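PDB 6GRL: beta-hydroxyacid dehydrogenase, 3-hydroxyisobutyrate dehydrogenase from Saccharomonospora xinjiangensis XJ-54, which acts as an S-selective imine reductase associated with reductive amination, probably drawing its reducing power from NADPH. Local coordinates for residues A34-F39 and R57-A62; G43-V48 and V74-F79; S119-A124 and E177-A182. All blocks are in the same frame, centred on the assembly; numbering follows the deposited sequence.

Overall arrangement
Contacts 1 and 2 lie close together in the Rossmann-type nucleotide-binding domain, their centres about 12 Å apart, while contact 3 lies about 28 and 22 Å, centre to centre, from them. Along the chain the first two interleave: helix 30-41, strand 46-49, helix 57-62, then the loop leading into strand 79-82. They also touch directly, through A36 on V48 and F39 on T46. Contact 1 packs two helices beside one another, and contact 2 joins strand 46-49 to that loop. Contact 3 follows both, pairing helix 114-126 with the turn that opens the long helix 181-209, where the nucleotide-binding domain gives way to the C-terminal helical domain.

Contact 1: residues A34-F39 and R57-A62; sequences AIARAF and RPLVEA
L59 puts one methyl, CD1, into the angle between A36 and R37, two consecutive residues of the neighbouring helix. CD1 lies 3.6 Å from CG of R37 and 3.7 Å from CB of A36, and the branch point CG of L59 stands 4.0 Å from that same A36 CB. The leucine reaches across from the flank of its helix with chi1 at -92°, off the usual staggered value, and CD1 is the methyl that arrives at the other helix. R37 meets it at about a right angle and uses only its aliphatic root: CG points away from the carbonyl carbon and lies beside the backbone N. No hydrogen bond joins the segments. Helices 30-41 and 57-62 are the connections of two successive beta-alpha-beta units in a Rossmann-type fold, one leading from strand 23-26 to strand 46-49, the other from there to strand 65-66. Farther out along R37, a bend at chi3 (-56°) folds the guanidinium back over its own helix; CA of A34 lies against one face, 3.4 Å above the plane and toward the rim, so the charged end keeps clear of the leucine. The A36 methyl also touches V25 and V48 of the sheet. F39, on the sheet-facing side of the same helix, packs against V23, V25 and T46 and meets H44 edge-to-face.

Contact 2: residues G43-V48 and V74-F79; sequences GHRTTV and VEASRF
T47 and S77 share one water, which is held by three groups: OG1 of T47 at 2.7 Å, OG of S77 at 2.7 Å, and the carbonyl O of R45, to which the water donates, at 2.8 Å. OG1 of T47 and OG of S77 are themselves 4.5 Å apart, so the water does the joining. S77 has two conformers; its leg of the bridge and its bond from OG to OG1 of T24 both hold for the one described and may not be permanent. R45 makes the direct link. NH2 reaches O of A76 at 2.6 Å, almost head-on to the carbonyl, with the oxygen tilted 26° from the guanidinium plane and the N-H bent at 140°. The arginine leaves its backbone extended, CG opposite the backbone N, and turns at chi3 (73°) to bring the guanidinium edge to the carbonyl of A76; the water lies above one face, toward the rim. R45 too has a second conformer, so this bond probably does not exist in every molecule. Beside it the A76 methyl packs on T47, 3.3 Å from OG1 and 3.8 Å from CB, and also touches T24. A76 and S77 end the type I turn from V74, the last residue of helix 70-74. Strands 46-49 and 79-82 flank strand 23-26 in the parallel part of a Rossmann-type sheet, and the contact joins R45 and T47, at the start of one, to the turn before the other.

Contact 3: residues S119-A124 and E177-A182; sequences SNERWA and EDAGLA
E121 lays its whole side chain along the methyl of A179. CB of A179 is 3.9 Å from CB of E121 and 3.7 Å from its carboxylate carbon CD, and it stands over the carboxylate, nearly as close to one oxygen as to the other. The glutamate is stretched to get there: CG is opposite the backbone N (chi1 -162°) and the chain stays extended beyond it, carrying the carboxylate from helix 114-126 to the turn ahead of helix 181-209. A water bridges the polar parts. It donates to OE1 of E121 at 2.6 Å and accepts from the backbone N of A179 at 3.0 Å, so the carboxylate reaches this turn's amide indirectly. D178 shapes the turn. With its CG turned away from the backbone N (chi1 -179°), OD1 takes the N-H of G180 at 3.1 Å in a nearly straight bond (165°), met from above the carboxylate plane, an Asx turn that caps the start of the helix. The type I turn is closed by L181 N bonding to O of D178. R118 holds the same OD1 in a salt bridge, while S153 OG bonds to both O of A179 and N of A182. E177, kinked at chi2, forms a salt bridge with R156. At this junction the nucleotide-binding domain passes into helix 181-209, as in imine reductases, where such a long helix links the Rossmann domain to the helical one. Chemically, three acids gather here: OE2 of E121 lies 6.2 Å from OE1 of E177, and OE1 of E121 is likewise 6.2 Å from OD1 of D178. Their repulsion is probably eased, for D178 by R118, for E177 by R156, and for E121 by the water and weakly by R125; one water and one methyl mediate what the two segments share.

Contact 1: residues A34-F39 and R57-A62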
# COMPACT_ATOMS: atom_id res chain seq x y z
N ALA A 34 -8.30 -16.58 -0.44
CA ALA A 34 -8.88 -15.93 -1.60
C ALA A 34 -7.93 -15.95 -2.79
O ALA A 34 -8.35 -16.09 -3.94
CB ALA A 34 -9.28 -14.50 -1.26
N ILE A 35 -6.63 -15.81 -2.52
CA ILE A 35 -5.64 -15.88 -3.59
C ILE A 35 -5.57 -17.30 -4.15
O ILE A 35 -5.55 -17.50 -5.37
CB ILE A 35 -4.27 -15.40 -3.08
CG1 ILE A 35 -4.31 -13.88 -2.86
CG2 ILE A 35 -3.16 -15.78 -4.06
CD1 ILE A 35 -3.20 -13.37 -1.98
N ALA A 36 -5.52 -18.30 -3.27
CA ALA A 36 -5.50 -19.68 -3.72
C ALA A 36 -6.75 -20.02 -4.52
O ALA A 36 -6.68 -20.71 -5.54
CB ALA A 36 -5.35 -20.63 -2.53
N ARG A 37 -7.92 -19.54 -4.06
CA ARG A 37 -9.16 -19.77 -4.79
C ARG A 37 -9.08 -19.18 -6.20
O ARG A 37 -9.51 -19.82 -7.17
CB ARG A 37 -10.34 -19.16 -4.03
CG ARG A 37 -10.89 -20.02 -2.91
CD ARG A 37 -12.29 -19.58 -2.53
NE ARG A 37 -12.34 -18.17 -2.16
CZ ARG A 37 -12.11 -17.71 -0.94
NH1 ARG A 37 -11.83 -18.55 0.05
NH2 ARG A 37 -12.17 -16.40 -0.69
N ALA A 38 -8.55 -17.97 -6.32
CA ALA A 38 -8.46 -17.33 -7.63
C ALA A 38 -7.60 -18.15 -8.59
O ALA A 38 -7.95 -18.29 -9.77
CB ALA A 38 -7.91 -15.91 -7.49
N PHE A 39 -6.49 -18.70 -8.10
CA PHE A 39 -5.64 -19.52 -8.95
C PHE A 39 -6.32 -20.83 -9.32
O PHE A 39 -6.23 -21.29 -10.46
CB PHE A 39 -4.30 -19.78 -8.26
CG PHE A 39 -3.39 -18.58 -8.25
CD1 PHE A 39 -3.30 -17.74 -9.35
CD2 PHE A 39 -2.62 -18.29 -7.13
CE1 PHE A 39 -2.47 -16.64 -9.34
CE2 PHE A 39 -1.78 -17.19 -7.12
CZ PHE A 39 -1.70 -16.36 -8.22
N ARG A 57 -8.75 -27.75 3.76
CA ARG A 57 -9.88 -28.56 3.30
C ARG A 57 -10.80 -27.83 2.33
O ARG A 57 -11.15 -28.42 1.29
CB ARG A 57 -10.65 -29.10 4.51
CG ARG A 57 -9.86 -30.05 5.38
CD ARG A 57 -10.57 -30.34 6.68
NE ARG A 57 -9.80 -31.22 7.55
CZ ARG A 57 -10.08 -31.45 8.82
NH1 ARG A 57 -11.12 -30.86 9.39
NH2 ARG A 57 -9.33 -32.28 9.54
N PRO A 58 -11.24 -26.59 2.58
CA PRO A 58 -12.09 -25.92 1.58
C PRO A 58 -11.38 -25.68 0.26
O PRO A 58 -12.03 -25.74 -0.80
CB PRO A 58 -12.48 -24.61 2.27
CG PRO A 58 -12.27 -24.85 3.72
CD PRO A 58 -11.08 -25.76 3.79
N LEU A 59 -10.08 -25.41 0.29
CA LEU A 59 -9.34 -25.21 -0.96
C LEU A 59 -9.20 -26.52 -1.72
O LEU A 59 -9.29 -26.53 -2.96
CB LEU A 59 -7.97 -24.60 -0.66
CG LEU A 59 -7.88 -23.07 -0.69
CD1 LEU A 59 -8.43 -22.54 -2.00
CD2 LEU A 59 -8.59 -22.46 0.50
N VAL A 60 -8.98 -27.62 -1.01
CA VAL A 60 -8.87 -28.92 -1.67
C VAL A 60 -10.20 -29.31 -2.32
O VAL A 60 -10.23 -29.84 -3.43
CB VAL A 60 -8.40 -29.99 -0.67
CG1 VAL A 60 -8.52 -31.39 -1.26
CG2 VAL A 60 -6.97 -29.72 -0.24
N GLU A 61 -11.31 -29.03 -1.64
CA GLU A 61 -12.62 -29.30 -2.22
C GLU A 61 -12.85 -28.48 -3.49
O GLU A 61 -13.52 -28.94 -4.41
CB GLU A 61 -13.72 -29.02 -1.20
CG GLU A 61 -15.13 -29.12 -1.75
CD GLU A 61 -15.49 -30.53 -2.19
OE1 GLU A 61 -15.00 -31.49 -1.56
OE2 GLU A 61 -16.26 -30.67 -3.16
N ALA A 62 -12.28 -27.27 -3.55
CA ALA A 62 -12.42 -26.43 -4.73
C ALA A 62 -11.56 -26.92 -5.89
O ALA A 62 -11.79 -26.50 -7.03
CB ALA A 62 -12.08 -24.98 -4.40

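Contact 2: residues G43-V48 and V74-F79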
# COMPACT_ATOMS: atom_id res chain seq x y z
N GLY A 43 -7.68 -22.48 -13.40
CA GLY A 43 -7.13 -23.69 -13.97
C GLY A 43 -5.73 -24.05 -13.54
O GLY A 43 -5.19 -25.06 -14.01
N HIS A 44 -5.11 -23.27 -12.66
CA HIS A 44 -3.77 -23.60 -12.20
C HIS A 44 -3.79 -24.82 -11.30
O HIS A 44 -4.66 -24.96 -10.43
CB HIS A 44 -3.16 -22.43 -11.41
CG HIS A 44 -3.01 -21.17 -12.21
ND1 HIS A 44 -1.88 -20.89 -12.95
CD2 HIS A 44 -3.84 -20.11 -12.37
CE1 HIS A 44 -2.02 -19.72 -13.54
NE2 HIS A 44 -3.20 -19.22 -13.20
N ARG A 45 -2.85 -25.73 -11.52
CA ARG A 45 -2.60 -26.82 -10.57
C ARG A 45 -2.05 -26.19 -9.30
O ARG A 45 -0.86 -25.89 -9.20
CB ARG A 45 -1.63 -27.84 -11.16
CG ARG A 45 -1.28 -28.97 -10.20
CD ARG A 45 -0.45 -30.04 -10.89
NE ARG A 45 0.92 -29.60 -11.13
CZ ARG A 45 1.90 -29.64 -10.23
NH1 ARG A 45 1.66 -30.10 -9.01
NH2 ARG A 45 3.12 -29.21 -10.55
N THR A 46 -2.92 -25.98 -8.32
CA THR A 46 -2.60 -25.20 -7.14
C THR A 46 -2.34 -26.11 -5.94
O THR A 46 -3.16 -26.97 -5.61
CB THR A 46 -3.74 -24.23 -6.82
OG1 THR A 46 -4.03 -23.45 -7.99
CG2 THR A 46 -3.36 -23.30 -5.68
N THR A 47 -1.19 -25.91 -5.31
CA THR A 47 -0.81 -26.63 -4.09
C THR A 47 -0.79 -25.64 -2.94
O THR A 47 -0.17 -24.58 -3.04
CB THR A 47 0.55 -27.30 -4.25
OG1 THR A 47 0.51 -28.19 -5.37
CG2 THR A 47 0.91 -28.08 -2.99
N VAL A 48 -1.47 -25.98 -1.85
CA VAL A 48 -1.64 -25.07 -0.73
C VAL A 48 -1.04 -25.68 0.53
O VAL A 48 -0.96 -26.90 0.68
CB VAL A 48 -3.12 -24.70 -0.50
CG1 VAL A 48 -3.69 -24.00 -1.73
CG2 VAL A 48 -3.94 -25.93 -0.15
N VAL A 74 6.55 -26.23 -1.77
CA VAL A 74 7.38 -25.54 -2.75
C VAL A 74 7.89 -26.51 -3.81
O VAL A 74 8.17 -26.10 -4.95
CB VAL A 74 8.54 -24.80 -2.06
CG1 VAL A 74 8.01 -23.79 -1.06
CG2 VAL A 74 9.50 -25.78 -1.40
N GLU A 75 8.01 -27.80 -3.48
CA GLU A 75 8.46 -28.78 -4.46
C GLU A 75 7.43 -29.03 -5.55
O GLU A 75 7.77 -29.64 -6.57
CB GLU A 75 8.80 -30.10 -3.76
CG GLU A 75 10.10 -30.05 -2.98
CD GLU A 75 10.32 -31.30 -2.14
OE1 GLU A 75 9.41 -32.15 -2.07
OE2 GLU A 75 11.41 -31.42 -1.54
N ALA A 76 6.20 -28.56 -5.38
CA ALA A 76 5.14 -28.86 -6.33
C ALA A 76 5.11 -27.90 -7.51
O ALA A 76 4.53 -28.24 -8.55
CB ALA A 76 3.78 -28.83 -5.63
N SER A 77 5.71 -26.71 -7.40
CA SER A 77 5.58 -25.70 -8.44
C SER A 77 6.84 -24.85 -8.50
O SER A 77 7.60 -24.76 -7.53
CB SER A 77 4.36 -24.79 -8.21
OG SER A 77 3.37 -25.44 -7.43
N ARG A 78 7.04 -24.20 -9.65
CA ARG A 78 8.09 -23.21 -9.80
C ARG A 78 7.66 -21.85 -9.25
O ARG A 78 8.50 -21.07 -8.80
CB ARG A 78 8.49 -23.08 -11.27
CG ARG A 78 9.43 -21.93 -11.58
CD ARG A 78 9.77 -21.85 -13.06
NE ARG A 78 10.81 -20.86 -13.33
CZ ARG A 78 10.58 -19.66 -13.85
NH1 ARG A 78 9.35 -19.30 -14.18
NH2 ARG A 78 11.59 -18.83 -14.06
N PHE A 79 6.36 -21.57 -9.28
CA PHE A 79 5.79 -20.29 -8.88
C PHE A 79 5.24 -20.42 -7.46
O PHE A 79 4.28 -21.17 -7.24
CB PHE A 79 4.71 -19.87 -9.87
CG PHE A 79 4.30 -18.43 -9.78
CD1 PHE A 79 5.11 -17.44 -10.30
CD2 PHE A 79 3.09 -18.08 -9.21
CE1 PHE A 79 4.73 -16.11 -10.24
CE2 PHE A 79 2.70 -16.75 -9.14
CZ PHE A 79 3.52 -15.77 -9.65
O HOH W 1 1.18 -27.05 -7.74

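Contact 3: residues S119-A124 and E177-A182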
# COMPACT_ATOMS: atom_id res chain seq x y z
N SER A 119 15.53 -7.57 2.24
CA SER A 119 16.19 -8.73 2.83
C SER A 119 15.67 -10.02 2.22
O SER A 119 16.44 -10.96 1.97
CB SER A 119 16.00 -8.73 4.34
OG SER A 119 16.46 -9.95 4.91
N ASN A 120 14.35 -10.10 1.98
CA ASN A 120 13.77 -11.29 1.36
C ASN A 120 14.36 -11.52 -0.03
O ASN A 120 14.61 -12.67 -0.42
CB ASN A 120 12.25 -11.16 1.27
CG ASN A 120 11.58 -11.14 2.63
OD1 ASN A 120 12.15 -11.58 3.63
ND2 ASN A 120 10.36 -10.64 2.68
N GLU A 121 14.57 -10.45 -0.79
CA GLU A 121 15.15 -10.59 -2.12
C GLU A 121 16.55 -11.18 -2.06
O GLU A 121 16.90 -12.05 -2.86
CB GLU A 121 15.18 -9.23 -2.82
CG GLU A 121 15.35 -9.33 -4.33
CD GLU A 121 15.75 -8.02 -4.97
OE1 GLU A 121 16.48 -7.23 -4.32
OE2 GLU A 121 15.32 -7.76 -6.11
N ARG A 122 17.37 -10.70 -1.12
CA ARG A 122 18.71 -11.25 -0.97
C ARG A 122 18.65 -12.71 -0.54
O ARG A 122 19.42 -13.54 -1.03
CB ARG A 122 19.51 -10.42 0.04
CG ARG A 122 19.90 -9.04 -0.46
CD ARG A 122 20.88 -8.37 0.49
NE ARG A 122 20.30 -8.14 1.81
CZ ARG A 122 19.63 -7.05 2.16
NH1 ARG A 122 19.45 -6.07 1.29
NH2 ARG A 122 19.15 -6.93 3.39
N TRP A 123 17.73 -13.04 0.37
CA TRP A 123 17.56 -14.43 0.80
C TRP A 123 17.22 -15.33 -0.37
O TRP A 123 17.77 -16.43 -0.50
CB TRP A 123 16.46 -14.49 1.87
CG TRP A 123 16.26 -15.84 2.50
CD1 TRP A 123 16.84 -16.31 3.64
CD2 TRP A 123 15.38 -16.88 2.04
NE1 TRP A 123 16.39 -17.58 3.91
CE2 TRP A 123 15.50 -17.95 2.94
CE3 TRP A 123 14.52 -17.00 0.95
CZ2 TRP A 123 14.78 -19.14 2.79
CZ3 TRP A 123 13.81 -18.18 0.80
CH2 TRP A 123 13.94 -19.23 1.71
N ALA A 124 16.32 -14.88 -1.25
CA ALA A 124 15.95 -15.68 -2.41
C ALA A 124 17.10 -15.77 -3.40
O ALA A 124 17.33 -16.84 -3.99
CB ALA A 124 14.71 -15.08 -3.07
N GLU A 177 12.83 -1.63 -9.66
CA GLU A 177 13.72 -2.75 -9.36
C GLU A 177 13.96 -2.91 -7.87
O GLU A 177 14.12 -4.03 -7.39
CB GLU A 177 15.05 -2.57 -10.09
CG GLU A 177 14.93 -2.46 -11.60
CD GLU A 177 15.02 -3.80 -12.29
OE1 GLU A 177 15.29 -4.81 -11.60
OE2 GLU A 177 14.83 -3.85 -13.53
N ASP A 178 14.01 -1.80 -7.13
CA ASP A 178 14.17 -1.85 -5.69
C ASP A 178 13.05 -2.68 -5.07
O ASP A 178 11.88 -2.30 -5.14
CB ASP A 178 14.18 -0.43 -5.12
CG ASP A 178 14.39 -0.39 -3.61
OD1 ASP A 178 14.55 -1.45 -2.97
OD2 ASP A 178 14.38 0.74 -3.06
N ALA A 179 13.42 -3.81 -4.47
CA ALA A 179 12.42 -4.75 -3.96
C ALA A 179 11.53 -4.14 -2.89
O ALA A 179 10.42 -4.63 -2.68
CB ALA A 179 13.11 -6.00 -3.41
N GLY A 180 11.98 -3.08 -2.22
CA GLY A 180 11.18 -2.45 -1.19
C GLY A 180 10.20 -1.40 -1.65
O GLY A 180 9.50 -0.83 -0.81
N LEU A 181 10.11 -1.13 -2.96
CA LEU A 181 9.30 -0.01 -3.43
C LEU A 181 7.81 -0.26 -3.24
O LEU A 181 7.06 0.69 -2.98
CB LEU A 181 9.60 0.28 -4.89
CG LEU A 181 10.92 1.03 -5.15
CD1 LEU A 181 11.18 1.16 -6.64
CD2 LEU A 181 10.90 2.39 -4.47
N ALA A 182 7.35 -1.50 -3.38
CA ALA A 182 5.94 -1.79 -3.15
C ALA A 182 5.57 -1.55 -1.70
O ALA A 182 4.48 -1.05 -1.40
CB ALA A 182 5.62 -3.23 -3.56
O HOH W 2 16.32 -4.59 -4.36